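Local coordinates for prolyl-tRNA synthetase (Giardia lamblia ATCC 50803, PDB 3IAL), which probably joins L-proline to tRNA(Pro) at the expense of ATP and is captured here with prolyl-adenylate bound, at residues 362-367 against 378-383. Residues are numbered along the deposited sequence; the frame is centred on the assembly and turned at random.
Sequences VPLRIE and CIVVPR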
loop_
_atom_site.group_PDB
_atom_site.type_symbol
_atom_site.label_atom_id
_atom_site.label_comp_id
_atom_site.label_asym_id
_atom_site.label_seq_id
_atom_site.Cartn_x
_atom_site.Cartn_y
_atom_site.Cartn_z
ATOM N N VAL B 362 2.905 4.996 23.188
ATOM C CA VAL B 362 3.091 3.539 23.254
ATOM C C VAL B 362 2.125 2.954 24.295
ATOM O O VAL B 362 2.152 3.368 25.437
ATOM C CB VAL B 362 4.548 3.155 23.607
ATOM C CG1 VAL B 362 4.701 1.615 23.714
ATOM C CG2 VAL B 362 5.504 3.723 22.574
ATOM N N PRO B 363 1.248 2.015 23.890
ATOM C CA PRO B 363 0.213 1.486 24.793
ATOM C C PRO B 363 0.724 0.981 26.140
ATOM O O PRO B 363 0.161 1.335 27.177
ATOM C CB PRO B 363 -0.387 0.333 23.989
ATOM C CG PRO B 363 -0.210 0.765 22.561
ATOM C CD PRO B 363 1.100 1.470 22.521
ATOM N N LEU B 364 1.784 0.179 26.124
ATOM C CA LEU B 364 2.279 -0.459 27.339
ATOM C C LEU B 364 3.792 -0.334 27.462
ATOM O O LEU B 364 4.520 -0.501 26.482
ATOM C CB LEU B 364 1.905 -1.944 27.341
ATOM C CG LEU B 364 0.431 -2.319 27.475
ATOM C CD1 LEU B 364 0.224 -3.803 27.160
ATOM C CD2 LEU B 364 -0.085 -1.990 28.859
ATOM N N ARG B 365 4.267 -0.038 28.665
ATOM C CA ARG B 365 5.671 -0.288 28.985
ATOM C C ARG B 365 5.784 -1.322 30.088
ATOM O O ARG B 365 4.971 -1.364 31.018
ATOM C CB ARG B 365 6.433 0.984 29.365
ATOM C CG ARG B 365 6.107 1.545 30.723
ATOM C CD ARG B 365 7.124 2.573 31.164
ATOM N NE ARG B 365 6.695 3.184 32.415
ATOM C CZ ARG B 365 5.774 4.140 32.508
ATOM N NH1 ARG B 365 5.185 4.625 31.416
ATOM N NH2 ARG B 365 5.446 4.622 33.701
ATOM N N ILE B 366 6.801 -2.161 29.960
ATOM C CA ILE B 366 7.148 -3.118 30.970
ATOM C C ILE B 366 8.514 -2.698 31.515
ATOM O O ILE B 366 9.432 -2.435 30.742
ATOM C CB ILE B 366 7.234 -4.546 30.390
ATOM C CG1 ILE B 366 5.923 -4.939 29.701
ATOM C CG2 ILE B 366 7.573 -5.558 31.493
ATOM C CD1 ILE B 366 5.973 -6.298 29.018
ATOM N N GLU B 367 8.636 -2.619 32.837
ATOM C CA GLU B 367 9.908 -2.325 33.476
ATOM C C GLU B 367 10.394 -3.596 34.157
ATOM O O GLU B 367 9.644 -4.238 34.881
ATOM C CB GLU B 367 9.758 -1.197 34.492
ATOM C CG GLU B 367 9.313 0.126 33.867
ATOM C CD GLU B 367 9.082 1.230 34.887
ATOM O OE1 GLU B 367 9.511 1.086 36.045
ATOM O OE2 GLU B 367 8.477 2.257 34.517
ATOM N N CYS B 378 7.570 -8.140 37.140
ATOM C CA CYS B 378 7.879 -6.956 36.348
ATOM C C CYS B 378 6.729 -5.955 36.481
ATOM O O CYS B 378 5.652 -6.299 36.957
ATOM C CB CYS B 378 8.111 -7.314 34.880
ATOM S SG CYS B 378 6.650 -7.924 34.037
ATOM N N ILE B 379 6.972 -4.717 36.068
ATOM C CA ILE B 379 5.983 -3.660 36.182
ATOM C C ILE B 379 5.445 -3.342 34.795
ATOM O O ILE B 379 6.219 -3.058 33.879
ATOM C CB ILE B 379 6.589 -2.398 36.825
ATOM C CG1 ILE B 379 7.137 -2.733 38.216
ATOM C CG2 ILE B 379 5.561 -1.291 36.931
ATOM C CD1 ILE B 379 8.553 -3.305 38.193
ATOM N N VAL B 380 4.122 -3.413 34.655
ATOM C CA VAL B 380 3.438 -3.150 33.400
ATOM C C VAL B 380 2.519 -1.942 33.579
ATOM O O VAL B 380 1.654 -1.939 34.448
ATOM C CB VAL B 380 2.621 -4.379 32.936
ATOM C CG1 VAL B 380 1.946 -4.103 31.607
ATOM C CG2 VAL B 380 3.517 -5.607 32.827
ATOM N N VAL B 381 2.718 -0.921 32.748
ATOM C CA VAL B 381 2.026 0.359 32.887
ATOM C C VAL B 381 1.335 0.712 31.570
ATOM O O VAL B 381 2.015 0.939 30.574
ATOM C CB VAL B 381 3.022 1.481 33.252
ATOM C CG1 VAL B 381 2.295 2.819 33.458
ATOM C CG2 VAL B 381 3.837 1.097 34.506
ATOM N N PRO B 382 -0.013 0.728 31.551
ATOM C CA PRO B 382 -0.714 1.173 30.346
ATOM C C PRO B 382 -0.671 2.691 30.204
ATOM O O PRO B 382 -0.583 3.404 31.203
ATOM C CB PRO B 382 -2.163 0.689 30.556
ATOM C CG PRO B 382 -2.166 -0.094 31.818
ATOM C CD PRO B 382 -0.955 0.293 32.592
ATOM N N ARG B 383 -0.753 3.164 28.968
ATOM C CA ARG B 383 -0.533 4.572 28.642
ATOM C C ARG B 383 -1.636 5.519 29.135
ATOM O O ARG B 383 -1.350 6.647 29.518
ATOM C CB ARG B 383 -0.364 4.720 27.116
ATOM C CG ARG B 383 -0.273 6.141 26.598
ATOM C CD ARG B 383 0.890 6.919 27.203
ATOM N NE ARG B 383 0.924 8.275 26.674
ATOM C CZ ARG B 383 0.196 9.298 27.125
ATOM N NH1 ARG B 383 -0.641 9.157 28.157
ATOM N NH2 ARG B 383 0.311 10.483 26.534
#
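Val380 sits between Leu364 and Ile366 on one face of an antiparallel strand pair. Its CG1 meets Leu364 CD2, and its CG2 lies 4.0 Å from Ile366 CG1. Leu364 also reaches across to Pro382, with CD2 3.8 Å from Pro382 CB. Farther along, the SG of Cys378 packs on Ile366 CG2 at 3.6 Å. Helix 416-438 covers part of this face through Leu421, which touches Leu364.

Between the faces runs the backbone. Arg365 and Val381 form a hydrogen-bonded pair, with Val381 N to Arg365 O at 2.9 Å and a return bond from Arg365 N to Val381 O. Glu367 and Ile379 form the next, with Glu367 N to Ile379 O at 2.7 Å and Ile379 N returning to Glu367 O. Past Pro382, Arg383 N bonds to Pro363 O with a bent N-H...O angle of 131°.

The other face carries Arg365, Glu367, Val381 and Ile379. Arg365 CG stands between the backbone N and the carbonyl carbon (chi1 73°), and the chain then runs extended to NE beside Val381. Val381 CG1 lies over one face of the guanidinium, 3.6 Å from Arg365 NH2. In the guanidinium plane, Arg365 NE donates to the anti lone pair of Glu367 OE2 at 2.9 Å, a salt bridge. At the far end, Arg383 NE hydrogen-bonds to Glu358 O, and NH1 forms a salt bridge with Asp287.

In the anticodon-binding domain's mixed sheet, strand 364-369 lies between parallel 302-307 and antiparallel 377-382. Neither segment lines the prolyl-adenylate pocket. Val381 and the in-plane salt bridge limit how the Arg365 guanidinium can turn; its charge is probably offset mainly by Glu367, with weaker help from Glu358.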